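Local atomic coordinates of trans-isoprenyl diphosphate synthase (Caulobacter crescentus, PDB entry 3OYR), a protein that probably makes octaprenyl diphosphate, precursor of the ubiquinone and menaquinone side chains, by adding five isopentenyl diphosphate units to farnesyl diphosphate. Residues B[24-29]-B[330-335]; B[90-95]-B[141-146]; B[211-216]-B[322-327]; B[251-256]-B[283-288]. One frame throughout, in Å; residues are numbered along the deposited sequence.

Contact 1: B[24-29]-B[330-335]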
loop_
_atom_site.group_PDB
_atom_site.type_symbol
_atom_site.label_atom_id
_atom_site.label_comp_id
_atom_site.label_asym_id
_atom_site.label_seq_id
_atom_site.Cartn_x
_atom_site.Cartn_y
_atom_site.Cartn_z
ATOM N N VAL B 24 3.986 27.340 11.306
ATOM C CA VAL B 24 4.977 26.307 10.972
ATOM C C VAL B 24 6.353 26.907 10.763
ATOM O O VAL B 24 7.339 26.170 10.670
ATOM C CB VAL B 24 4.602 25.464 9.717
ATOM C CG1 VAL B 24 3.455 24.573 10.027
ATOM C CG2 VAL B 24 4.291 26.344 8.501
ATOM N N ASP B 25 6.407 28.241 10.710
ATOM C CA ASP B 25 7.575 28.981 10.229
ATOM C C ASP B 25 8.875 28.597 10.907
ATOM O O ASP B 25 9.868 28.376 10.220
ATOM C CB ASP B 25 7.371 30.508 10.334
ATOM C CG ASP B 25 6.350 31.057 9.321
ATOM O OD1 ASP B 25 5.695 30.267 8.588
ATOM O OD2 ASP B 25 6.199 32.303 9.276
ATOM N N ARG B 26 8.862 28.491 12.232
ATOM C CA ARG B 26 10.067 28.147 12.997
ATOM C C ARG B 26 10.518 26.706 12.700
ATOM O O ARG B 26 11.716 26.443 12.505
ATOM C CB ARG B 26 9.819 28.350 14.497
ATOM C CG ARG B 26 11.019 28.067 15.400
ATOM C CD ARG B 26 10.650 28.322 16.849
ATOM N NE ARG B 26 9.810 29.507 16.978
ATOM C CZ ARG B 26 10.263 30.722 17.271
ATOM N NH1 ARG B 26 9.419 31.742 17.359
ATOM N NH2 ARG B 26 11.557 30.915 17.484
ATOM N N LEU B 27 9.554 25.780 12.666
ATOM C CA LEU B 27 9.821 24.386 12.312
ATOM C C LEU B 27 10.508 24.282 10.931
ATOM O O LEU B 27 11.549 23.666 10.809
ATOM C CB LEU B 27 8.530 23.544 12.343
ATOM C CG LEU B 27 8.678 22.031 12.127
ATOM C CD1 LEU B 27 9.831 21.419 12.935
ATOM C CD2 LEU B 27 7.401 21.341 12.482
ATOM N N VAL B 28 9.917 24.913 9.929
ATOM C CA VAL B 28 10.383 24.862 8.553
ATOM C C VAL B 28 11.809 25.400 8.428
ATOM O O VAL B 28 12.676 24.779 7.782
ATOM C CB VAL B 28 9.405 25.640 7.662
ATOM C CG1 VAL B 28 9.991 25.914 6.267
ATOM C CG2 VAL B 28 8.109 24.866 7.577
ATOM N N ARG B 29 12.056 26.518 9.105
ATOM C CA ARG B 29 13.363 27.152 9.117
ATOM C C ARG B 29 14.422 26.308 9.836
ATOM O O ARG B 29 15.522 26.122 9.321
ATOM C CB ARG B 29 13.227 28.505 9.793
ATOM C CG ARG B 29 14.364 29.452 9.591
ATOM C CD ARG B 29 13.915 30.831 10.028
ATOM N NE ARG B 29 13.697 30.919 11.476
ATOM C CZ ARG B 29 12.540 31.239 12.067
ATOM N NH1 ARG B 29 11.443 31.537 11.366
ATOM N NH2 ARG B 29 12.487 31.281 13.382
ATOM N N ARG B 330 11.885 22.421 20.521
ATOM C CA ARG B 330 10.680 22.267 21.368
ATOM C C ARG B 330 9.626 23.362 21.141
ATOM O O ARG B 330 8.436 23.056 20.969
ATOM C CB ARG B 330 10.995 22.108 22.854
ATOM C CG ARG B 330 9.915 21.268 23.537
ATOM C CD ARG B 330 10.003 21.257 25.040
ATOM N NE ARG B 330 9.445 22.480 25.593
ATOM C CZ ARG B 330 9.496 22.810 26.878
ATOM N NH1 ARG B 330 10.091 22.009 27.761
ATOM N NH2 ARG B 330 8.951 23.950 27.275
ATOM N N GLU B 331 10.064 24.619 21.097
ATOM C CA GLU B 331 9.169 25.732 20.777
ATOM C C GLU B 331 8.503 25.628 19.400
ATOM O O GLU B 331 7.321 25.983 19.234
ATOM C CB GLU B 331 9.936 27.058 20.878
ATOM C CG GLU B 331 9.134 28.307 20.486
ATOM C CD GLU B 331 8.773 29.206 21.663
ATOM O OE1 GLU B 331 7.901 30.086 21.476
ATOM O OE2 GLU B 331 9.354 29.046 22.763
ATOM N N ALA B 332 9.266 25.180 18.406
ATOM C CA ALA B 332 8.742 24.930 17.056
ATOM C C ALA B 332 7.618 23.881 17.078
ATOM O O ALA B 332 6.585 24.029 16.412
ATOM C CB ALA B 332 9.873 24.493 16.122
ATOM N N LEU B 333 7.803 22.838 17.874
ATOM C CA LEU B 333 6.769 21.790 17.998
ATOM C C LEU B 333 5.550 22.250 18.794
ATOM O O LEU B 333 4.417 21.833 18.535
ATOM C CB LEU B 333 7.361 20.519 18.587
ATOM C CG LEU B 333 8.307 19.767 17.647
ATOM C CD1 LEU B 333 8.724 18.486 18.289
ATOM C CD2 LEU B 333 7.627 19.485 16.305
ATOM N N GLU B 334 5.761 23.170 19.720
ATOM C CA GLU B 334 4.622 23.742 20.422
ATOM C C GLU B 334 3.842 24.684 19.520
ATOM O O GLU B 334 2.606 24.681 19.523
ATOM C CB GLU B 334 5.074 24.400 21.715
ATOM C CG GLU B 334 5.513 23.357 22.739
ATOM C CD GLU B 334 6.131 23.968 23.983
ATOM O OE1 GLU B 334 6.591 25.129 23.916
ATOM O OE2 GLU B 334 6.166 23.278 25.024
ATOM N N GLU B 335 4.557 25.422 18.674
ATOM C CA GLU B 335 3.888 26.325 17.753
ATOM C C GLU B 335 3.122 25.541 16.684
ATOM O O GLU B 335 2.060 25.982 16.214
ATOM C CB GLU B 335 4.891 27.330 17.137
ATOM C CG GLU B 335 5.398 28.372 18.146
ATOM C CD GLU B 335 6.531 29.240 17.609
ATOM O OE1 GLU B 335 7.183 28.860 16.617
ATOM O OE2 GLU B 335 6.779 30.308 18.190
HETATM O O HOH W 1 6.605 25.892 14.237
#
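Arg26 reaches from helix 25-45 over Ala332 to Glu335 on helix 328-342. Its CB already lies 3.4 Å from Glu335 OE1. Because CG stands anti to the backbone N (chi1 -178°), it comes down on the methyl of Ala332, CG to CB 3.8 Å. CD passes over the backbone N of Ala332, and the chain then bends at chi3. At the tip, Arg26 NE gives a nearly straight hydrogen bond (168°) to Glu335 OE1, 2.7 Å away and in the guanidinium plane, although NE itself stands above the plane of the carboxylate. The bond from Arg26 NH1 to the syn lone pair of Glu335 OE2 is more bent and spans 3.1 Å. One nitrogen thus serves each oxygen in a side-on salt bridge, while CG of Glu331 lies over one guanidinium face.

Alanine suits position 332 because its small side chain lets the backbones close to 4.9 Å between Leu27 CA and Ala332 CA. Leu27 CD2 touches Leu333 CD2 at 4.3 Å, and Leu27 also packs on Ala75 of helix 68-79. A water donates to Ala332 O and accepts weakly from Leu27 N. The short axes lie 135° apart, as the first and last helices of this mainly helical isoprenoid synthase fold pack together.

Contact 2: B[90-95]-B[141-146]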
loop_
_atom_site.group_PDB
_atom_site.type_symbol
_atom_site.label_atom_id
_atom_site.label_comp_id
_atom_site.label_asym_id
_atom_site.label_seq_id
_atom_site.Cartn_x
_atom_site.Cartn_y
_atom_site.Cartn_z
ATOM N N LEU B 90 13.851 7.895 6.789
ATOM C CA LEU B 90 12.582 7.655 7.504
ATOM C C LEU B 90 11.600 8.766 7.216
ATOM O O LEU B 90 10.445 8.493 6.871
ATOM C CB LEU B 90 12.797 7.509 9.016
ATOM C CG LEU B 90 13.762 6.407 9.460
ATOM C CD1 LEU B 90 13.984 6.451 10.965
ATOM C CD2 LEU B 90 13.311 5.009 9.043
ATOM N N ALA B 91 12.068 10.015 7.288
ATOM C CA ALA B 91 11.219 11.174 6.952
ATOM C C ALA B 91 10.668 11.077 5.544
ATOM O O ALA B 91 9.466 11.296 5.322
ATOM C CB ALA B 91 11.982 12.495 7.147
ATOM N N ALA B 92 11.545 10.732 4.597
ATOM C CA ALA B 92 11.131 10.485 3.220
ATOM C C ALA B 92 10.099 9.333 3.101
ATOM O O ALA B 92 9.078 9.446 2.381
ATOM C CB ALA B 92 12.386 10.216 2.345
ATOM N N ALA B 93 10.371 8.224 3.787
ATOM C CA ALA B 93 9.438 7.065 3.812
ATOM C C ALA B 93 8.053 7.465 4.327
ATOM O O ALA B 93 7.007 7.068 3.751
ATOM C CB ALA B 93 10.004 5.935 4.666
ATOM N N VAL B 94 8.048 8.293 5.378
ATOM C CA VAL B 94 6.794 8.789 5.982
ATOM C C VAL B 94 5.967 9.578 4.964
ATOM O O VAL B 94 4.733 9.370 4.827
ATOM C CB VAL B 94 7.132 9.639 7.244
ATOM C CG1 VAL B 94 5.980 10.487 7.674
ATOM C CG2 VAL B 94 7.554 8.745 8.361
ATOM N N GLU B 95 6.635 10.464 4.220
ATOM C CA GLU B 95 5.928 11.241 3.182
ATOM C C GLU B 95 5.397 10.372 2.064
ATOM O O GLU B 95 4.311 10.649 1.538
ATOM C CB GLU B 95 6.790 12.388 2.613
ATOM C CG GLU B 95 6.022 13.417 1.729
ATOM C CD GLU B 95 4.876 14.154 2.447
ATOM O OE1 GLU B 95 4.812 14.187 3.689
ATOM O OE2 GLU B 95 4.029 14.739 1.759
ATOM N N PHE B 141 9.206 1.431 2.273
ATOM C CA PHE B 141 9.861 0.326 3.024
ATOM C C PHE B 141 11.265 -0.016 2.611
ATOM O O PHE B 141 12.121 -0.332 3.469
ATOM C CB PHE B 141 8.973 -0.917 3.062
ATOM C CG PHE B 141 7.885 -0.806 4.073
ATOM C CD1 PHE B 141 6.746 -0.061 3.799
ATOM C CD2 PHE B 141 8.019 -1.399 5.321
ATOM C CE1 PHE B 141 5.745 0.080 4.743
ATOM C CE2 PHE B 141 7.008 -1.275 6.280
ATOM C CZ PHE B 141 5.869 -0.529 5.982
ATOM N N GLU B 142 11.525 0.092 1.316
ATOM C CA GLU B 142 12.884 0.043 0.810
ATOM C C GLU B 142 13.778 1.080 1.498
ATOM O O GLU B 142 14.886 0.750 1.930
ATOM C CB GLU B 142 12.894 0.233 -0.709
ATOM C CG GLU B 142 12.511 -1.023 -1.469
ATOM C CD GLU B 142 12.945 -0.962 -2.930
ATOM O OE1 GLU B 142 13.830 -1.755 -3.339
ATOM O OE2 GLU B 142 12.415 -0.111 -3.664
ATOM N N LEU B 143 13.285 2.313 1.634
ATOM C CA LEU B 143 14.022 3.382 2.321
ATOM C C LEU B 143 14.316 3.047 3.775
ATOM O O LEU B 143 15.437 3.213 4.284
ATOM C CB LEU B 143 13.219 4.694 2.267
ATOM C CG LEU B 143 13.473 5.516 1.022
ATOM C CD1 LEU B 143 12.354 6.530 0.846
ATOM C CD2 LEU B 143 14.872 6.179 1.135
ATOM N N MET B 144 13.293 2.560 4.450
ATOM C CA MET B 144 13.431 2.180 5.845
ATOM C C MET B 144 14.413 1.070 6.052
ATOM O O MET B 144 15.201 1.133 6.980
ATOM C CB MET B 144 12.086 1.825 6.411
ATOM C CG MET B 144 11.272 3.073 6.526
ATOM S SD MET B 144 9.857 2.890 7.556
ATOM C CE MET B 144 8.858 1.790 6.557
ATOM N N VAL B 145 14.390 0.084 5.159
ATOM C CA VAL B 145 15.378 -0.992 5.162
ATOM C C VAL B 145 16.816 -0.452 5.137
ATOM O O VAL B 145 17.688 -0.927 5.893
ATOM C CB VAL B 145 15.125 -1.986 3.988
ATOM C CG1 VAL B 145 16.316 -2.866 3.783
ATOM C CG2 VAL B 145 13.863 -2.854 4.255
ATOM N N GLU B 146 17.059 0.555 4.291
ATOM C CA GLU B 146 18.386 1.181 4.190
ATOM C C GLU B 146 18.915 1.759 5.501
ATOM O O GLU B 146 20.127 1.758 5.731
ATOM C CB GLU B 146 18.399 2.278 3.132
ATOM C CG GLU B 146 18.404 1.789 1.692
ATOM C CD GLU B 146 18.105 2.900 0.688
ATOM O OE1 GLU B 146 17.382 2.620 -0.284
ATOM O OE2 GLU B 146 18.592 4.042 0.865
#
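Met144, which meets Leu90 and Ala93 with its CG, lays its CE over the centre of the Phe141 ring, 3.4 Å above the plane. The bend at chi3 (-69°) carries that methyl onto the face one helical turn back, a Met-aromatic contact within helix 126-147. The same ring also meets Phe137 of its own chain and Phe141 of the second subunit.

Across the contact everything is apolar, with no hydrogen bond between the segments. Met144 CG presses on the methyl of Ala93, 3.6 Å to CB, and meets CD2 of Leu90 at 3.8 Å, the two longer side chains crossing at about a right angle. Leu143 approaches Ala93 from its own CB, which lies 4.2 Å from Ala93 CB. Its CD1 goes further, to Ala92 CB at 4.0 Å. Alanines suit the facing side of helix 87-109: two methyls give Leu143 and Met144 apolar surface while the short axes stay 8.4 Å apart. Leu90 starts out away from the partner helix, yet its CD2 comes round to it.

Near the end of helix 126-147 Glu146 forms salt bridges to Lys89 and Arg45; a turn earlier Glu142 forms one to Arg161 of the second subunit. The nearly antiparallel pair, 165° between the short axes, belongs to the helical bundle of isoprenoid synthases: one helix runs on to the calcium ligands Asp105 and Asp109, and the other faces the dimer partner.

Contact 3: B[211-216]-B[322-327]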
loop_
_atom_site.group_PDB
_atom_site.type_symbol
_atom_site.label_atom_id
_atom_site.label_comp_id
_atom_site.label_asym_id
_atom_site.label_seq_id
_atom_site.Cartn_x
_atom_site.Cartn_y
_atom_site.Cartn_z
ATOM N N VAL B 211 13.560 4.977 25.951
ATOM C CA VAL B 211 12.162 4.774 25.628
ATOM C C VAL B 211 11.290 5.926 26.131
ATOM O O VAL B 211 10.266 6.230 25.528
ATOM C CB VAL B 211 11.662 3.381 26.105
ATOM C CG1 VAL B 211 12.420 2.272 25.368
ATOM C CG2 VAL B 211 11.817 3.211 27.615
ATOM N N ALA B 212 11.728 6.591 27.192
ATOM C CA ALA B 212 10.994 7.717 27.751
ATOM C C ALA B 212 10.873 8.851 26.731
ATOM O O ALA B 212 9.783 9.390 26.529
ATOM C CB ALA B 212 11.641 8.194 29.061
ATOM N N LYS B 213 11.974 9.169 26.054
ATOM C CA LYS B 213 11.967 10.192 25.019
ATOM C C LYS B 213 11.124 9.810 23.800
ATOM O O LYS B 213 10.349 10.639 23.291
ATOM C CB LYS B 213 13.390 10.506 24.561
ATOM C CG LYS B 213 14.244 11.231 25.563
ATOM C CD LYS B 213 15.570 11.594 24.915
ATOM C CE LYS B 213 16.383 12.571 25.759
ATOM N NZ LYS B 213 17.722 12.803 25.128
ATOM N N SER B 214 11.261 8.571 23.321
ATOM C CA SER B 214 10.481 8.151 22.149
ATOM C C SER B 214 8.993 8.059 22.457
ATOM O O SER B 214 8.159 8.423 21.626
ATOM C CB SER B 214 11.030 6.861 21.514
ATOM O OG SER B 214 11.202 5.819 22.469
ATOM N N GLU B 215 8.674 7.636 23.679
ATOM C CA GLU B 215 7.295 7.568 24.145
ATOM C C GLU B 215 6.703 8.964 24.269
ATOM O O GLU B 215 5.567 9.185 23.851
ATOM C CB GLU B 215 7.152 6.786 25.471
ATOM C CG GLU B 215 7.185 5.236 25.355
ATOM C CD GLU B 215 6.199 4.629 24.326
ATOM O OE1 GLU B 215 5.045 5.098 24.179
ATOM O OE2 GLU B 215 6.586 3.644 23.666
ATOM N N ALA B 216 7.493 9.904 24.781
ATOM C CA ALA B 216 7.064 11.304 24.890
ATOM C C ALA B 216 6.758 11.925 23.526
ATOM O O ALA B 216 5.744 12.599 23.339
ATOM C CB ALA B 216 8.105 12.125 25.616
ATOM N N ALA B 322 7.051 18.115 27.858
ATOM C CA ALA B 322 7.528 18.669 29.128
ATOM C C ALA B 322 8.919 18.236 29.569
ATOM O O ALA B 322 9.646 19.048 30.143
ATOM C CB ALA B 322 6.533 18.358 30.246
ATOM N N MET B 323 9.276 16.968 29.330
ATOM C CA MET B 323 10.583 16.428 29.747
ATOM C C MET B 323 11.751 16.978 28.918
ATOM O O MET B 323 12.917 16.826 29.291
ATOM C CB MET B 323 10.592 14.882 29.700
ATOM C CG MET B 323 10.783 14.255 28.289
ATOM S SD MET B 323 11.098 12.465 28.232
ATOM C CE MET B 323 12.760 12.376 28.924
ATOM N N PHE B 324 11.452 17.604 27.782
ATOM C CA PHE B 324 12.522 18.099 26.923
ATOM C C PHE B 324 12.973 19.491 27.359
ATOM O O PHE B 324 12.178 20.226 27.932
ATOM C CB PHE B 324 12.098 18.059 25.454
ATOM C CG PHE B 324 11.961 16.661 24.920
ATOM C CD1 PHE B 324 10.702 16.065 24.812
ATOM C CD2 PHE B 324 13.091 15.935 24.534
ATOM C CE1 PHE B 324 10.573 14.768 24.334
ATOM C CE2 PHE B 324 12.968 14.640 24.053
ATOM C CZ PHE B 324 11.707 14.051 23.956
ATOM N N PRO B 325 14.255 19.837 27.119
ATOM C CA PRO B 325 14.725 21.213 27.320
ATOM C C PRO B 325 13.910 22.201 26.499
ATOM O O PRO B 325 13.504 21.883 25.371
ATOM C CB PRO B 325 16.156 21.187 26.776
ATOM C CG PRO B 325 16.589 19.765 26.871
ATOM C CD PRO B 325 15.350 18.932 26.708
ATOM N N ALA B 326 13.672 23.384 27.061
ATOM C CA ALA B 326 12.925 24.414 26.368
ATOM C C ALA B 326 13.834 25.105 25.346
ATOM O O ALA B 326 14.272 26.235 25.562
ATOM C CB ALA B 326 12.336 25.423 27.368
ATOM N N ASN B 327 14.117 24.410 24.240
ATOM C CA ASN B 327 14.946 24.952 23.161
ATOM C C ASN B 327 14.103 25.354 21.948
ATOM O O ASN B 327 12.877 25.363 22.025
ATOM C CB ASN B 327 16.060 23.965 22.790
ATOM C CG ASN B 327 15.535 22.600 22.343
ATOM O OD1 ASN B 327 14.439 22.463 21.786
ATOM N ND2 ASN B 327 16.339 21.590 22.566
#
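Apolar packing brings Met323 and Phe324, in the loop between helices 302-320 and 328-342, against the first turns of helix 211-238. The methyl of Ala216 meets both, lying 4.0 Å from Met323 SD and, obliquely to the ring, 3.8 Å from Phe324 CE1. Lys213 contributes its methylenes: CG lies 3.8 Å from Met323 CE and 3.9 Å from Phe324 CE2, and its extended chain crosses Met323 at about a right angle. Lysine suits the site because its long aliphatic stem can pack at a partly exposed place. Within the loop, Met323 CG lies between the backbone N and carbonyl carbon (chi1 79°), which sets it over one face of the Phe324 ring, toward the rim.

Contacts with backbone oxygens are of a second kind. Lys213 O lies at the ring edge, in plane, 3.7 Å from Phe324 CZ, so the carbonyl faces the C-H at CZ, whose slight positive charge would probably suit it. Met323 SD comes 3.8 Å from Ala212 O. An alanine at Phe324 would probably open a gap beside the Ala216 methyl and the Lys213 stem, and leave Lys213 O without the ring edge it faces.

Hydrogen bonds secure the loop to the helix that follows: Phe324 O accepts from Arg330 NH1, and Asn327, the N-cap of helix 328-342, accepts from Arg330 N through OD1, an arrangement typical of a capped loop between two helices.

Contact 4: B[251-256]-B[283-288]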
loop_
_atom_site.group_PDB
_atom_site.type_symbol
_atom_site.label_atom_id
_atom_site.label_comp_id
_atom_site.label_asym_id
_atom_site.label_seq_id
_atom_site.Cartn_x
_atom_site.Cartn_y
_atom_site.Cartn_z
ATOM N N ASP B 251 -16.973 15.499 2.702
ATOM C CA ASP B 251 -17.563 14.613 3.726
ATOM C C ASP B 251 -19.082 14.597 3.594
ATOM O O ASP B 251 -19.683 13.523 3.505
ATOM C CB ASP B 251 -17.184 15.020 5.166
ATOM C CG ASP B 251 -15.667 14.949 5.449
ATOM O OD1 ASP B 251 -14.924 14.179 4.791
ATOM O OD2 ASP B 251 -15.221 15.685 6.357
ATOM N N PHE B 252 -19.684 15.789 3.558
ATOM C CA PHE B 252 -21.127 15.918 3.423
ATOM C C PHE B 252 -21.654 15.249 2.153
ATOM O O PHE B 252 -22.586 14.447 2.219
ATOM C CB PHE B 252 -21.596 17.381 3.507
ATOM C CG PHE B 252 -23.097 17.525 3.455
ATOM C CD1 PHE B 252 -23.875 17.205 4.570
ATOM C CD2 PHE B 252 -23.736 17.934 2.286
ATOM C CE1 PHE B 252 -25.267 17.295 4.529
ATOM C CE2 PHE B 252 -25.129 18.036 2.232
ATOM C CZ PHE B 252 -25.898 17.723 3.358
ATOM N N ARG B 253 -21.048 15.557 1.010
ATOM C CA ARG B 253 -21.444 14.937 -0.251
ATOM C C ARG B 253 -21.158 13.418 -0.362
ATOM O O ARG B 253 -21.825 12.730 -1.132
ATOM C CB ARG B 253 -20.883 15.725 -1.446
ATOM C CG ARG B 253 -21.727 16.953 -1.804
ATOM C CD ARG B 253 -21.167 17.760 -2.972
ATOM N NE ARG B 253 -20.290 18.842 -2.524
ATOM C CZ ARG B 253 -18.961 18.766 -2.465
ATOM N NH1 ARG B 253 -18.331 17.658 -2.832
ATOM N NH2 ARG B 253 -18.258 19.804 -2.040
ATOM N N GLU B 254 -20.202 12.900 0.417
ATOM C CA GLU B 254 -19.952 11.442 0.518
ATOM C C GLU B 254 -20.934 10.756 1.468
ATOM O O GLU B 254 -21.014 9.528 1.508
ATOM C CB GLU B 254 -18.522 11.142 1.012
ATOM C CG GLU B 254 -17.415 11.277 -0.031
ATOM C CD GLU B 254 -16.077 11.777 0.552
ATOM O OE1 GLU B 254 -15.388 12.558 -0.145
ATOM O OE2 GLU B 254 -15.707 11.403 1.695
ATOM N N GLY B 255 -21.654 11.546 2.256
ATOM C CA GLY B 255 -22.544 11.010 3.288
ATOM C C GLY B 255 -21.752 10.512 4.478
ATOM O O GLY B 255 -22.170 9.593 5.188
ATOM N N LYS B 256 -20.601 11.143 4.687
ATOM C CA LYS B 256 -19.670 10.769 5.734
ATOM C C LYS B 256 -19.880 11.615 6.989
ATOM O O LYS B 256 -19.671 12.830 6.982
ATOM C CB LYS B 256 -18.231 10.895 5.215
ATOM C CG LYS B 256 -17.166 10.341 6.143
ATOM C CD LYS B 256 -16.061 9.659 5.353
ATOM C CE LYS B 256 -14.998 10.616 4.884
ATOM N NZ LYS B 256 -14.048 9.923 3.980
ATOM N N ARG B 283 -28.875 9.481 1.607
ATOM C CA ARG B 283 -27.859 10.166 0.780
ATOM C C ARG B 283 -28.386 10.826 -0.513
ATOM O O ARG B 283 -27.714 10.818 -1.554
ATOM C CB ARG B 283 -26.654 9.248 0.509
ATOM C CG ARG B 283 -25.313 9.930 0.673
ATOM C CD ARG B 283 -24.178 8.919 0.658
ATOM N NE ARG B 283 -23.933 8.369 -0.674
ATOM C CZ ARG B 283 -23.198 8.956 -1.617
ATOM N NH1 ARG B 283 -23.042 8.365 -2.792
ATOM N NH2 ARG B 283 -22.620 10.129 -1.399
ATOM N N GLU B 284 -29.582 11.412 -0.417
ATOM C CA GLU B 284 -30.239 12.093 -1.538
ATOM C C GLU B 284 -29.949 13.587 -1.453
ATOM O O GLU B 284 -30.307 14.231 -0.464
ATOM C CB GLU B 284 -31.748 11.837 -1.507
ATOM C CG GLU B 284 -32.132 10.358 -1.393
ATOM C CD GLU B 284 -33.629 10.139 -1.241
ATOM O OE1 GLU B 284 -34.395 10.629 -2.098
ATOM O OE2 GLU B 284 -34.041 9.468 -0.271
ATOM N N GLN B 285 -29.299 14.135 -2.482
ATOM C CA GLN B 285 -28.687 15.466 -2.378
ATOM C C GLN B 285 -28.698 16.366 -3.616
ATOM O O GLN B 285 -28.772 15.898 -4.755
ATOM C CB GLN B 285 -27.237 15.330 -1.913
ATOM C CG GLN B 285 -27.073 15.239 -0.420
ATOM C CD GLN B 285 -25.632 15.228 -0.009
ATOM O OE1 GLN B 285 -24.788 15.858 -0.646
ATOM N NE2 GLN B 285 -25.337 14.518 1.068
ATOM N N THR B 286 -28.624 17.670 -3.350
ATOM C CA THR B 286 -28.233 18.685 -4.325
ATOM C C THR B 286 -27.106 19.512 -3.709
ATOM O O THR B 286 -26.625 19.203 -2.614
ATOM C CB THR B 286 -29.402 19.623 -4.706
ATOM O OG1 THR B 286 -30.142 19.976 -3.528
ATOM C CG2 THR B 286 -30.324 18.959 -5.728
ATOM N N GLU B 287 -26.692 20.563 -4.410
ATOM C CA GLU B 287 -25.690 21.492 -3.891
ATOM C C GLU B 287 -26.253 22.366 -2.768
ATOM O O GLU B 287 -25.511 22.785 -1.872
ATOM C CB GLU B 287 -25.157 22.371 -5.015
ATOM C CG GLU B 287 -24.375 21.620 -6.070
ATOM C CD GLU B 287 -24.258 22.405 -7.358
ATOM O OE1 GLU B 287 -25.288 22.586 -8.039
ATOM O OE2 GLU B 287 -23.133 22.839 -7.691
ATOM N N ALA B 288 -27.562 22.623 -2.826
ATOM C CA ALA B 288 -28.279 23.428 -1.832
ATOM C C ALA B 288 -28.290 22.792 -0.440
ATOM O O ALA B 288 -28.307 23.503 0.572
ATOM C CB ALA B 288 -29.710 23.708 -2.302
#
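Phe252 O is gripped from opposite faces of its plane by Gly255 N and by Gln285 NE2, each 3.0 Å from it. The hydrogen bond from Gln285 NE2 is almost straight (174°), and its donor stands above the carbonyl plane. Gln285 suits the place because its extended chain also sets NE2 over one face of the Phe252 ring, toward the rim, the amide and ring planes 22° apart. NE2 has a second acceptor in Ala279 O, while Gln285 OE1 lies 3.5 Å from Arg253 CG. An alanine here would probably leave the Phe252 and Ala279 oxygens without this donor and uncover the ring face.

The bond from Gly255 N belongs to a Schellman motif ending helix 250-254, completed by Lys256 N to Asp251 O at 2.8 Å. Glycine suits the positive phi (75°), and a side chain there would run into Arg283, whose CD lies 3.7 Å from Gly255 CA. Arg283 NH2 comes 2.7 Å from Arg253 O, though at an angle too poor for a hydrogen bond. Segment 251-256 also borders the active site: Lys256 NZ forms salt bridges to Asp109, a calcium ligand, and, with a weak hydrogen bond, to Glu254 OE2, and Lys256 touches a bound dimethylallyl diphosphate.

Contact 2 is the fully buried one, and its chemistry is purely apolar. Contact 1 is partly buried and mixes an apolar floor with a salt bridge, whereas contact 3 lies at the surface and relies on a thioether, an aromatic ring and a lysine stem. The loop of contact 3 leads directly into helix 328-342 of contact 1, and the two contacts touch, their centres about 16 Å apart. Contact 4, on the opposite side of the chain's centre from the other three, joins the end of a short helix to a loop and uses backbone carbonyls. It alone lies beside the metal site, although helix 87-109 of contact 2 also supplies calcium ligands further along.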